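Side-chain contacts in glycerol dehydratase (Clostridium butyricum, PDB 1R9D), which dehydrates glycerol without the help of vitamin B12, probably by radical chemistry as a member of the glycyl radical enzyme family: residues 246-251 with 259-264; 10-15 with 69-74; 265-270 with 286-291. All coordinates share one frame; numbering follows the deposited sequence.

Interaction 1 of 3, residues 246-251 with 259-264; sequences AKICSK and SFYEAC
I248 and K251 meet Y261 and E262 in a mixed apolar and ionic contact between consecutive helices, where the end of helix 236-252 crosses the start of helix 260-277. The axes of the two helical segments, 246-251 and 260-264, approach to 9.9 Å and cross at -66°. On the apolar side the ethyl arm of I248 does the work: CD1 sits over the centre of the Y261 ring, 3.3 Å from the centroid, a close CH-pi contact. At the far end of the ring Y261 OH is hydrogen-bonded to the carbonyl O of L71, which helps to hold its position. I248 CG2, the other branch, lies 3.9 Å from E262 CA. The second helix opens with a capping box: S259 N donates to E262 OE2 at 3.2 Å, and E262 N returns a weak bond to S259 OG. K251, CG anti to its backbone N (chi1 177°) and extended beyond, crosses the E262 side chain at about a right angle and forms a salt bridge from NZ to OE2 at 2.8 Å. K251 NZ meets that oxygen on the syn side but tilted from the carboxylate plane, S259 N comes from above the other face, and K258 N adds a further bond.

Interaction 2 of 3, residues 10-15 with 69-74; sequences TERINI and QELIVG
R12, near the start of helix 11-22, reaches across to Q69 and L71 of the irregular segment 69-74, and nearly all the close packing gathers round its guanidinium. L71 lies over one face of that flat group, its CG 3.5 Å above the plane and toward the rim, with CD1 3.4 Å from R12 NE. At the edge, R12 NH1 donates to Q69 O at 2.9 Å with an N-H...O angle of 151°; the donor stands above the carbonyl plane. Carrying CG anti to the backbone N (chi1 -176°) and bending at chi3, the arginine brings its aliphatic part past the same oxygen, CD lying 3.3 Å from Q69 O. The partly exposed side is slacker. There the Q69 amide lies nearly parallel to the guanidinium, the planes 14° apart, with OE1 3.6 Å from NH1, while I15 CG2 comes only to 4.4 Å from Q69 CG. Beyond the two segments, E309 of helix 304-317 forms a salt bridge with R12 NE, and E241 of helix 236-252 one with R12 NH2. One cation thus joins the N-terminal helix to the 69-74 loop and two further helices, and the two carboxylates probably offset its charge beside the leucine.

Interaction 3 of 3, residues 265-270 with 286-291; sequences QLFWFI and ARFDQY
A buried aromatic cluster of F267, F288 and Y291 joins helix 260-277 to the first turn of helix 288-298 in this pyruvate formate lyase-like protein. The pair F267 and F288 is T-shaped (edge-to-face): the centroids are 5.2 Å apart and the planes stand at 77°. F288 supplies the edge, with CE1 3.9 Å above the plane of the F267 ring and over its centre, and 4.0 Å from F267 CE2. F288 CG is anti to the backbone N (chi1 -173°), which swings the ring's end closer to F267 than its CB would suggest. Y291, one turn on, comes at F267 obliquely, its OH 3.4 Å from F267 CE1 and its CE1 4.1 Å from F267 CD1. Its CG lies between the backbone N and carbonyl carbon (chi1 55°), and this turn folds the ring back over its own helix, with F288 CA 3.6 Å above its plane, toward the rim.

The helix start is preceded by an inverse gamma turn centred on R287, with F288 N bonded to A286 O at 2.7 Å. Around the cluster, I314 of helix 304-317 packs on both phenylalanines, L342 of strand 341-344 on F288, and Y169 of helix 169-190 brings a further ring to F267.

No hydrogen bond crosses between the two segments; the tyrosine hydroxyl is spent on the carbonyl of P285, just before the turn. Cohesion here therefore comes from dispersion and from the weak electrostatics of ring hydrogens directed at a pi face, which favour the steep tilt of the two phenylalanine rings, probably together with the packing of their neighbours, with no charged group involved.

Interactions 1 and 3 both use helix 260-277: its first turns meet helix 236-252, and the following turns face helix 288-298. I248 CG2 against Q265 CB, 3.9 Å apart, joins the two contacts directly. Interaction 2 brings in the N-terminal helix, and its loop 69-74 runs against the same shared helix, with V73 O and G74 O accepting from Q265 NE2 and W268 NE1, respectively. The chemistry differs with burial in these three contacts. Interaction 3, its centre about 18 Å from that of the chain, is buried and wholly aromatic between its segments, whereas interactions 1 and 2, centred about 29 and 26 Å from the same point, are partly buried and pair apolar contacts with a charged side chain.

Interaction 1 of 3, residues 246-251 with 259-264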
loop_
_atom_site.group_PDB
_atom_site.type_symbol
_atom_site.label_atom_id
_atom_site.label_comp_id
_atom_site.label_asym_id
_atom_site.label_seq_id
_atom_site.Cartn_x
_atom_site.Cartn_y
_atom_site.Cartn_z
ATOM N N ALA A 246 37.118 6.438 21.443
ATOM C CA ALA A 246 36.294 7.636 21.379
ATOM C C ALA A 246 36.654 8.444 20.138
ATOM O O ALA A 246 35.779 9.008 19.479
ATOM C CB ALA A 246 36.495 8.480 22.631
ATOM N N LYS A 247 37.944 8.490 19.821
ATOM C CA LYS A 247 38.426 9.234 18.662
ATOM C C LYS A 247 37.957 8.615 17.348
ATOM O O LYS A 247 37.486 9.316 16.449
ATOM C CB LYS A 247 39.955 9.294 18.663
ATOM C CG LYS A 247 40.533 9.994 17.444
ATOM C CD LYS A 247 42.052 10.033 17.470
ATOM C CE LYS A 247 42.592 10.765 16.249
ATOM N NZ LYS A 247 44.075 10.911 16.292
ATOM N N ILE A 248 38.096 7.300 17.240
ATOM C CA ILE A 248 37.692 6.596 16.030
ATOM C C ILE A 248 36.188 6.668 15.803
ATOM O O ILE A 248 35.740 6.920 14.685
ATOM C CB ILE A 248 38.148 5.121 16.078
ATOM C CG1 ILE A 248 39.675 5.066 16.022
ATOM C CG2 ILE A 248 37.555 4.345 14.913
ATOM C CD1 ILE A 248 40.242 3.683 16.129
ATOM N N CYS A 249 35.409 6.452 16.858
ATOM C CA CYS A 249 33.956 6.508 16.738
ATOM C C CYS A 249 33.499 7.902 16.307
ATOM O O CYS A 249 32.568 8.040 15.514
ATOM C CB CYS A 249 33.288 6.127 18.063
ATOM S SG CYS A 249 33.383 4.367 18.485
ATOM N N SER A 250 34.158 8.935 16.824
ATOM C CA SER A 250 33.797 10.301 16.464
ATOM C C SER A 250 33.997 10.567 14.978
ATOM O O SER A 250 33.206 11.278 14.359
ATOM C CB SER A 250 34.614 11.308 17.279
ATOM O OG SER A 250 34.159 11.347 18.620
ATOM N N LYS A 251 35.052 10.000 14.405
ATOM C CA LYS A 251 35.318 10.196 12.988
ATOM C C LYS A 251 34.387 9.385 12.084
ATOM O O LYS A 251 33.728 9.944 11.206
ATOM C CB LYS A 251 36.761 9.837 12.644
ATOM C CG LYS A 251 37.025 9.959 11.157
ATOM C CD LYS A 251 38.378 9.429 10.745
ATOM C CE LYS A 251 38.517 9.500 9.230
ATOM N NZ LYS A 251 39.854 9.045 8.763
ATOM N N SER A 259 42.125 4.545 8.093
ATOM C CA SER A 259 43.042 3.537 8.612
ATOM C C SER A 259 42.327 2.198 8.780
ATOM O O SER A 259 41.105 2.118 8.647
ATOM C CB SER A 259 43.582 3.981 9.968
ATOM O OG SER A 259 42.547 3.971 10.931
ATOM N N PHE A 260 43.090 1.154 9.093
ATOM C CA PHE A 260 42.510 -0.173 9.275
ATOM C C PHE A 260 41.598 -0.241 10.500
ATOM O O PHE A 260 40.522 -0.835 10.445
ATOM C CB PHE A 260 43.616 -1.231 9.390
ATOM C CG PHE A 260 43.111 -2.649 9.299
ATOM C CD1 PHE A 260 42.581 -3.135 8.105
ATOM C CD2 PHE A 260 43.152 -3.490 10.404
ATOM C CE1 PHE A 260 42.098 -4.441 8.016
ATOM C CE2 PHE A 260 42.672 -4.803 10.328
ATOM C CZ PHE A 260 42.144 -5.278 9.129
ATOM N N TYR A 261 42.020 0.368 11.606
ATOM C CA TYR A 261 41.215 0.354 12.823
ATOM C C TYR A 261 39.865 1.015 12.524
ATOM O O TYR A 261 38.817 0.517 12.931
ATOM C CB TYR A 261 41.938 1.119 13.943
ATOM C CG TYR A 261 41.492 0.804 15.365
ATOM C CD1 TYR A 261 40.220 0.300 15.640
ATOM C CD2 TYR A 261 42.333 1.081 16.446
ATOM C CE1 TYR A 261 39.798 0.084 16.952
ATOM C CE2 TYR A 261 41.922 0.872 17.754
ATOM C CZ TYR A 261 40.658 0.377 18.004
ATOM O OH TYR A 261 40.253 0.196 19.307
ATOM N N GLU A 262 39.903 2.136 11.810
ATOM C CA GLU A 262 38.684 2.856 11.449
ATOM C C GLU A 262 37.780 1.993 10.569
ATOM O O GLU A 262 36.564 1.990 10.740
ATOM C CB GLU A 262 39.028 4.157 10.716
ATOM C CG GLU A 262 39.629 5.233 11.618
ATOM C CD GLU A 262 40.146 6.434 10.848
ATOM O OE1 GLU A 262 40.639 7.388 11.495
ATOM O OE2 GLU A 262 40.068 6.427 9.597
ATOM N N ALA A 263 38.378 1.262 9.633
ATOM C CA ALA A 263 37.607 0.390 8.746
ATOM C C ALA A 263 36.942 -0.729 9.553
ATOM O O ALA A 263 35.771 -1.044 9.340
ATOM C CB ALA A 263 38.514 -0.197 7.668
ATOM N N CYS A 264 37.683 -1.319 10.490
ATOM C CA CYS A 264 37.139 -2.393 11.324
ATOM C C CYS A 264 35.976 -1.923 12.193
ATOM O O CYS A 264 34.972 -2.623 12.341
ATOM C CB CYS A 264 38.230 -2.986 12.230
ATOM S SG CYS A 264 39.453 -4.011 11.379
#

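Interaction 2 of 3, residues 10-15 with 69-74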
loop_
_atom_site.group_PDB
_atom_site.type_symbol
_atom_site.label_atom_id
_atom_site.label_comp_id
_atom_site.label_asym_id
_atom_site.label_seq_id
_atom_site.Cartn_x
_atom_site.Cartn_y
_atom_site.Cartn_z
ATOM N N THR A 10 46.205 -12.930 21.536
ATOM C CA THR A 10 46.500 -12.164 22.747
ATOM C C THR A 10 45.568 -12.541 23.892
ATOM O O THR A 10 44.478 -13.073 23.676
ATOM C CB THR A 10 46.355 -10.641 22.514
ATOM O OG1 THR A 10 44.986 -10.329 22.232
ATOM C CG2 THR A 10 47.222 -10.187 21.358
ATOM N N GLU A 11 46.000 -12.258 25.117
ATOM C CA GLU A 11 45.195 -12.557 26.290
ATOM C C GLU A 11 43.851 -11.835 26.197
ATOM O O GLU A 11 42.841 -12.325 26.695
ATOM C CB GLU A 11 45.941 -12.132 27.560
ATOM C CG GLU A 11 45.169 -12.351 28.848
ATOM C CD GLU A 11 44.527 -13.724 28.928
ATOM O OE1 GLU A 11 45.168 -14.713 28.511
ATOM O OE2 GLU A 11 43.381 -13.815 29.422
ATOM N N ARG A 12 43.849 -10.674 25.551
ATOM C CA ARG A 12 42.625 -9.894 25.384
ATOM C C ARG A 12 41.558 -10.748 24.707
ATOM O O ARG A 12 40.403 -10.770 25.125
ATOM C CB ARG A 12 42.881 -8.655 24.524
ATOM C CG ARG A 12 41.659 -7.747 24.392
ATOM C CD ARG A 12 41.769 -6.815 23.195
ATOM N NE ARG A 12 42.963 -5.976 23.237
ATOM C CZ ARG A 12 43.139 -4.954 24.073
ATOM N NH1 ARG A 12 42.195 -4.635 24.947
ATOM N NH2 ARG A 12 44.261 -4.245 24.022
ATOM N N ILE A 13 41.955 -11.451 23.654
ATOM C CA ILE A 13 41.020 -12.299 22.923
ATOM C C ILE A 13 40.449 -13.393 23.822
ATOM O O ILE A 13 39.258 -13.697 23.760
ATOM C CB ILE A 13 41.701 -12.928 21.688
ATOM C CG1 ILE A 13 42.268 -11.817 20.801
ATOM C CG2 ILE A 13 40.708 -13.780 20.910
ATOM C CD1 ILE A 13 41.263 -10.714 20.464
ATOM N N ASN A 14 41.288 -13.979 24.672
ATOM C CA ASN A 14 40.803 -15.021 25.570
ATOM C C ASN A 14 39.770 -14.455 26.541
ATOM O O ASN A 14 38.787 -15.119 26.873
ATOM C CB ASN A 14 41.960 -15.650 26.353
ATOM C CG ASN A 14 42.973 -16.326 25.449
ATOM O OD1 ASN A 14 42.609 -16.971 24.464
ATOM N ND2 ASN A 14 44.250 -16.192 25.784
ATOM N N ILE A 15 39.994 -13.226 26.995
ATOM C CA ILE A 15 39.073 -12.577 27.922
ATOM C C ILE A 15 37.733 -12.271 27.251
ATOM O O ILE A 15 36.672 -12.517 27.824
ATOM C CB ILE A 15 39.672 -11.264 28.472
ATOM C CG1 ILE A 15 40.907 -11.580 29.321
ATOM C CG2 ILE A 15 38.629 -10.521 29.308
ATOM C CD1 ILE A 15 41.664 -10.358 29.782
ATOM N N GLN A 69 37.750 -4.535 28.152
ATOM C CA GLN A 69 38.836 -4.877 27.235
ATOM C C GLN A 69 38.525 -4.867 25.734
ATOM O O GLN A 69 39.355 -5.284 24.930
ATOM C CB GLN A 69 39.428 -6.239 27.618
ATOM C CG GLN A 69 40.001 -6.303 29.033
ATOM C CD GLN A 69 40.981 -5.174 29.320
ATOM O OE1 GLN A 69 41.909 -4.925 28.545
ATOM N NE2 GLN A 69 40.781 -4.488 30.443
ATOM N N GLU A 70 37.347 -4.388 25.352
ATOM C CA GLU A 70 36.990 -4.340 23.934
ATOM C C GLU A 70 37.768 -3.280 23.156
ATOM O O GLU A 70 38.037 -2.192 23.669
ATOM C CB GLU A 70 35.489 -4.069 23.764
ATOM C CG GLU A 70 34.599 -5.303 23.854
ATOM C CD GLU A 70 33.141 -5.001 23.523
ATOM O OE1 GLU A 70 32.410 -5.944 23.148
ATOM O OE2 GLU A 70 32.723 -3.827 23.647
ATOM N N LEU A 71 38.134 -3.609 21.918
ATOM C CA LEU A 71 38.830 -2.674 21.040
ATOM C C LEU A 71 37.804 -2.199 20.009
ATOM O O LEU A 71 37.849 -1.063 19.536
ATOM C CB LEU A 71 40.008 -3.348 20.330
ATOM C CG LEU A 71 41.276 -3.653 21.135
ATOM C CD1 LEU A 71 42.272 -4.392 20.257
ATOM C CD2 LEU A 71 41.888 -2.358 21.650
ATOM N N ILE A 72 36.880 -3.090 19.668
ATOM C CA ILE A 72 35.811 -2.795 18.715
ATOM C C ILE A 72 34.532 -2.744 19.541
ATOM O O ILE A 72 34.168 -3.726 20.186
ATOM C CB ILE A 72 35.691 -3.910 17.642
ATOM C CG1 ILE A 72 36.959 -3.947 16.781
ATOM C CG2 ILE A 72 34.441 -3.684 16.785
ATOM C CD1 ILE A 72 37.171 -2.708 15.918
ATOM N N VAL A 73 33.845 -1.607 19.528
ATOM C CA VAL A 73 32.636 -1.459 20.328
ATOM C C VAL A 73 31.319 -1.450 19.558
ATOM O O VAL A 73 31.284 -1.168 18.363
ATOM C CB VAL A 73 32.709 -0.174 21.193
ATOM C CG1 VAL A 73 33.872 -0.276 22.170
ATOM C CG2 VAL A 73 32.877 1.047 20.304
ATOM N N GLY A 74 30.242 -1.751 20.277
ATOM C CA GLY A 74 28.914 -1.797 19.694
ATOM C C GLY A 74 28.240 -3.082 20.132
ATOM O O GLY A 74 28.539 -4.156 19.603
#

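Interaction 3 of 3, residues 265-270 with 286-291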
loop_
_atom_site.group_PDB
_atom_site.type_symbol
_atom_site.label_atom_id
_atom_site.label_comp_id
_atom_site.label_asym_id
_atom_site.label_seq_id
_atom_site.Cartn_x
_atom_site.Cartn_y
_atom_site.Cartn_z
ATOM N N GLN A 265 36.111 -0.738 12.782
ATOM C CA GLN A 265 35.054 -0.218 13.640
ATOM C C GLN A 265 33.816 0.191 12.848
ATOM O O GLN A 265 32.696 -0.068 13.275
ATOM C CB GLN A 265 35.556 0.976 14.456
ATOM C CG GLN A 265 34.492 1.552 15.385
ATOM C CD GLN A 265 34.051 0.569 16.454
ATOM O OE1 GLN A 265 34.766 0.327 17.430
ATOM N NE2 GLN A 265 32.870 -0.007 16.275
ATOM N N LEU A 266 34.015 0.828 11.698
ATOM C CA LEU A 266 32.886 1.254 10.877
ATOM C C LEU A 266 32.167 0.025 10.316
ATOM O O LEU A 266 30.935 -0.001 10.216
ATOM C CB LEU A 266 33.367 2.169 9.742
ATOM C CG LEU A 266 32.294 2.716 8.789
ATOM C CD1 LEU A 266 31.125 3.292 9.574
ATOM C CD2 LEU A 266 32.914 3.775 7.894
ATOM N N PHE A 267 32.940 -0.997 9.959
ATOM C CA PHE A 267 32.355 -2.233 9.449
ATOM C C PHE A 267 31.369 -2.768 10.482
ATOM O O PHE A 267 30.225 -3.078 10.159
ATOM C CB PHE A 267 33.431 -3.294 9.206
ATOM C CG PHE A 267 32.882 -4.686 9.090
ATOM C CD1 PHE A 267 32.278 -5.116 7.911
ATOM C CD2 PHE A 267 32.912 -5.549 10.183
ATOM C CE1 PHE A 267 31.709 -6.385 7.828
ATOM C CE2 PHE A 267 32.347 -6.816 10.109
ATOM C CZ PHE A 267 31.742 -7.233 8.923
ATOM N N TRP A 268 31.817 -2.883 11.730
ATOM C CA TRP A 268 30.949 -3.408 12.772
ATOM C C TRP A 268 29.701 -2.565 13.010
ATOM O O TRP A 268 28.631 -3.115 13.251
ATOM C CB TRP A 268 31.711 -3.600 14.092
ATOM C CG TRP A 268 30.828 -4.187 15.146
ATOM C CD1 TRP A 268 30.357 -3.561 16.268
ATOM C CD2 TRP A 268 30.205 -5.476 15.115
ATOM N NE1 TRP A 268 29.473 -4.378 16.929
ATOM C CE2 TRP A 268 29.361 -5.559 16.243
ATOM C CE3 TRP A 268 30.274 -6.569 14.237
ATOM C CZ2 TRP A 268 28.586 -6.695 16.521
ATOM C CZ3 TRP A 268 29.503 -7.699 14.513
ATOM C CH2 TRP A 268 28.671 -7.751 15.645
ATOM N N PHE A 269 29.819 -1.240 12.950
ATOM C CA PHE A 269 28.639 -0.403 13.158
ATOM C C PHE A 269 27.623 -0.639 12.040
ATOM O O PHE A 269 26.424 -0.695 12.288
ATOM C CB PHE A 269 29.009 1.085 13.222
ATOM C CG PHE A 269 29.476 1.535 14.582
ATOM C CD1 PHE A 269 28.711 1.267 15.717
ATOM C CD2 PHE A 269 30.670 2.231 14.726
ATOM C CE1 PHE A 269 29.132 1.689 16.983
ATOM C CE2 PHE A 269 31.099 2.657 15.986
ATOM C CZ PHE A 269 30.329 2.385 17.115
ATOM N N ILE A 270 28.102 -0.768 10.809
ATOM C CA ILE A 270 27.194 -1.030 9.693
ATOM C C ILE A 270 26.465 -2.346 9.972
ATOM O O ILE A 270 25.233 -2.416 9.943
ATOM C CB ILE A 270 27.960 -1.180 8.359
ATOM C CG1 ILE A 270 28.604 0.146 7.965
ATOM C CG2 ILE A 270 27.012 -1.654 7.267
ATOM C CD1 ILE A 270 29.596 0.021 6.831
ATOM N N ALA A 286 30.264 -11.626 3.676
ATOM C CA ALA A 286 30.721 -12.058 2.356
ATOM C C ALA A 286 32.226 -11.869 2.139
ATOM O O ALA A 286 33.021 -12.298 2.973
ATOM C CB ALA A 286 29.928 -11.346 1.264
ATOM N N ARG A 287 32.616 -11.220 1.041
ATOM C CA ARG A 287 34.038 -11.057 0.710
ATOM C C ARG A 287 34.826 -10.040 1.533
ATOM O O ARG A 287 35.413 -9.099 0.994
ATOM C CB ARG A 287 34.194 -10.740 -0.781
ATOM C CG ARG A 287 33.454 -11.705 -1.698
ATOM C CD ARG A 287 33.956 -11.614 -3.129
ATOM N NE ARG A 287 35.211 -12.343 -3.331
ATOM C CZ ARG A 287 35.878 -12.373 -4.482
ATOM N NH1 ARG A 287 35.415 -11.708 -5.532
ATOM N NH2 ARG A 287 36.995 -13.088 -4.598
ATOM N N PHE A 288 34.855 -10.272 2.839
ATOM C CA PHE A 288 35.548 -9.423 3.805
ATOM C C PHE A 288 36.994 -9.137 3.390
ATOM O O PHE A 288 37.466 -8.002 3.487
ATOM C CB PHE A 288 35.526 -10.129 5.165
ATOM C CG PHE A 288 36.059 -9.307 6.307
ATOM C CD1 PHE A 288 35.254 -8.366 6.944
ATOM C CD2 PHE A 288 37.347 -9.528 6.793
ATOM C CE1 PHE A 288 35.725 -7.659 8.059
ATOM C CE2 PHE A 288 37.825 -8.829 7.902
ATOM C CZ PHE A 288 37.012 -7.896 8.537
ATOM N N ASP A 289 37.694 -10.164 2.920
ATOM C CA ASP A 289 39.083 -9.999 2.518
ATOM C C ASP A 289 39.261 -9.054 1.335
ATOM O O ASP A 289 40.296 -8.403 1.205
ATOM C CB ASP A 289 39.718 -11.368 2.219
ATOM C CG ASP A 289 39.125 -12.052 0.989
ATOM O OD1 ASP A 289 37.942 -11.811 0.665
ATOM O OD2 ASP A 289 39.849 -12.856 0.365
ATOM N N GLN A 290 38.248 -8.955 0.485
ATOM C CA GLN A 290 38.342 -8.082 -0.674
ATOM C C GLN A 290 38.120 -6.601 -0.365
ATOM O O GLN A 290 38.844 -5.753 -0.888
ATOM C CB GLN A 290 37.367 -8.548 -1.753
ATOM C CG GLN A 290 37.633 -9.982 -2.215
ATOM C CD GLN A 290 39.057 -10.176 -2.713
ATOM O OE1 GLN A 290 39.519 -9.452 -3.593
ATOM N NE2 GLN A 290 39.760 -11.159 -2.150
ATOM N N TYR A 291 37.137 -6.273 0.468
ATOM C CA TYR A 291 36.913 -4.861 0.775
ATOM C C TYR A 291 37.703 -4.342 1.975
ATOM O O TYR A 291 37.828 -3.133 2.159
ATOM C CB TYR A 291 35.409 -4.547 0.933
ATOM C CG TYR A 291 34.627 -5.364 1.942
ATOM C CD1 TYR A 291 34.767 -5.152 3.314
ATOM C CD2 TYR A 291 33.710 -6.331 1.519
ATOM C CE1 TYR A 291 34.010 -5.878 4.242
ATOM C CE2 TYR A 291 32.953 -7.064 2.436
ATOM C CZ TYR A 291 33.107 -6.835 3.793
ATOM O OH TYR A 291 32.368 -7.567 4.696
#